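Local coordinates for protein HTH-type transcriptional repressor PhnF (Mycobacterium smegmatis, PDB 3F8M) that represses the phnDCE phosphate-uptake operon when phosphate is available in the cell, acting as a DNA-binding regulator of the GntR family, at residues Ala21-Met26 against Arg54-Glu59. Residues are numbered along the deposited sequence; the frame is centred on the assembly and turned at random.
Sequences AELDRM and RQALRE
L23 reaches from helix 15-29 onto A56 and L57 of helix 50-62, joining the first and third helices of the winged helix-turn-helix domain of a GntR-family repressor. Within 21-26, L23 alone makes the contact. Its CD1 meets CB of A56 at 3.5 Å, a close methyl-to-methyl approach, and lies 4.1 Å from CD2 of L57. The other branch is also engaged, with CD2 of L23 again 4.1 Å from CD2 of L57, which therefore touches both methyls of L23. The two leucine side chains cross at about a right angle. Each has its CG beside the backbone N and opposite the carbonyl carbon; in L57 (chi1 -67°) CB leaves across the direction of the partner helix, and CG and then CD2 turn toward L23. A56 turns its CB toward helix 15-29. L23 and A56 are the nearest pair across the two segments, CA to CA 8.2 Å. All three residues are buried, and no hydrogen bond spans the two segments. F36 and L60 also pack on L23 and extend the apolar interior. Polar links flank it: D24 forms a salt bridge with R65, and E59 one with R20 of the first helix. Residues 54-58 fall in the predicted DNA-binding helix-turn-helix motif; the contact packs the middle of its second helix, the expected recognition helix, against the first helix of the domain. On another side of helix 50-62, R58 forms a salt bridge with D113 of the second subunit. Between residues one turn apart on that helix, NE2 of Q55 donates to the anti lone pair of OE2 of E59 at 2.8 Å, with the acceptor tilted 17° out of the amide plane.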
# COMPACT_ATOMS: atom_id res chain seq x y z
N ALA A 21 -13.28 -26.42 11.49
CA ALA A 21 -14.70 -26.16 11.22
C ALA A 21 -15.42 -25.75 12.51
O ALA A 21 -16.34 -24.93 12.48
CB ALA A 21 -15.37 -27.40 10.61
N GLU A 22 -15.00 -26.34 13.62
CA GLU A 22 -15.59 -26.02 14.92
C GLU A 22 -15.21 -24.58 15.34
O GLU A 22 -16.02 -23.90 15.98
CB GLU A 22 -15.19 -27.05 15.98
CG GLU A 22 -15.97 -28.38 15.91
CD GLU A 22 -17.29 -28.35 16.70
OE1 GLU A 22 -17.82 -27.24 16.95
OE2 GLU A 22 -17.79 -29.44 17.08
N LEU A 23 -14.01 -24.13 14.98
CA LEU A 23 -13.59 -22.76 15.32
C LEU A 23 -14.39 -21.75 14.49
O LEU A 23 -14.78 -20.70 15.00
CB LEU A 23 -12.08 -22.54 15.16
CG LEU A 23 -11.17 -23.32 16.11
CD1 LEU A 23 -9.74 -23.28 15.64
CD2 LEU A 23 -11.28 -22.83 17.55
N ASP A 24 -14.64 -22.10 13.23
CA ASP A 24 -15.50 -21.28 12.37
C ASP A 24 -16.92 -21.15 12.96
O ASP A 24 -17.46 -20.05 13.04
CB ASP A 24 -15.57 -21.84 10.95
CG ASP A 24 -14.38 -21.43 10.09
OD1 ASP A 24 -13.59 -20.56 10.52
OD2 ASP A 24 -14.25 -21.99 8.97
N ARG A 25 -17.49 -22.27 13.38
CA ARG A 25 -18.79 -22.28 14.04
C ARG A 25 -18.76 -21.48 15.35
O ARG A 25 -19.71 -20.75 15.64
CB ARG A 25 -19.24 -23.72 14.31
CG ARG A 25 -20.66 -23.84 14.90
CD ARG A 25 -21.07 -25.29 15.13
NE ARG A 25 -20.96 -26.11 13.91
CZ ARG A 25 -19.88 -26.81 13.55
NH1 ARG A 25 -18.78 -26.79 14.29
NH2 ARG A 25 -19.89 -27.52 12.42
N MET A 26 -17.70 -21.62 16.14
CA MET A 26 -17.58 -20.78 17.34
C MET A 26 -17.61 -19.32 16.93
O MET A 26 -18.43 -18.54 17.45
CB MET A 26 -16.31 -21.09 18.14
CG MET A 26 -16.41 -22.35 18.98
SD MET A 26 -14.77 -22.76 19.55
CE MET A 26 -14.46 -21.51 20.78
N ARG A 54 -3.33 -24.52 18.30
CA ARG A 54 -2.43 -23.36 18.15
C ARG A 54 -2.32 -22.94 16.70
O ARG A 54 -2.37 -21.75 16.36
CB ARG A 54 -1.03 -23.71 18.66
CG ARG A 54 -0.02 -22.55 18.73
CD ARG A 54 1.31 -23.04 19.34
NE ARG A 54 1.03 -23.91 20.49
CZ ARG A 54 1.94 -24.58 21.20
NH1 ARG A 54 3.24 -24.48 20.91
NH2 ARG A 54 1.54 -25.34 22.22
N GLN A 55 -2.10 -23.92 15.84
CA GLN A 55 -1.94 -23.67 14.43
C GLN A 55 -3.24 -23.16 13.78
O GLN A 55 -3.20 -22.26 12.95
CB GLN A 55 -1.47 -24.96 13.75
CG GLN A 55 -1.47 -24.90 12.21
CD GLN A 55 -0.52 -23.85 11.68
OE1 GLN A 55 0.42 -23.42 12.38
NE2 GLN A 55 -0.76 -23.41 10.44
N ALA A 56 -4.38 -23.74 14.14
CA ALA A 56 -5.64 -23.27 13.54
C ALA A 56 -5.90 -21.82 13.97
O ALA A 56 -6.31 -20.98 13.13
CB ALA A 56 -6.81 -24.17 13.90
N LEU A 57 -5.60 -21.50 15.23
CA LEU A 57 -5.77 -20.09 15.70
C LEU A 57 -4.83 -19.10 15.04
O LEU A 57 -5.23 -17.97 14.68
CB LEU A 57 -5.64 -19.98 17.22
CG LEU A 57 -6.76 -20.65 18.02
CD1 LEU A 57 -6.45 -20.57 19.51
CD2 LEU A 57 -8.18 -20.11 17.68
N ARG A 58 -3.59 -19.53 14.84
CA ARG A 58 -2.64 -18.73 14.09
C ARG A 58 -3.08 -18.45 12.64
O ARG A 58 -2.88 -17.33 12.14
CB ARG A 58 -1.24 -19.36 14.18
CG ARG A 58 -0.23 -18.57 13.44
CD ARG A 58 1.00 -18.27 14.25
NE ARG A 58 1.89 -17.53 13.37
CZ ARG A 58 3.11 -17.93 13.05
NH1 ARG A 58 3.64 -19.03 13.61
NH2 ARG A 58 3.82 -17.20 12.21
N GLU A 59 -3.75 -19.42 12.00
CA GLU A 59 -4.29 -19.25 10.65
C GLU A 59 -5.44 -18.22 10.66
O GLU A 59 -5.53 -17.37 9.77
CB GLU A 59 -4.77 -20.58 10.07
CG GLU A 59 -3.62 -21.60 9.81
CD GLU A 59 -4.13 -23.01 9.47
OE1 GLU A 59 -5.33 -23.13 9.14
OE2 GLU A 59 -3.35 -23.99 9.55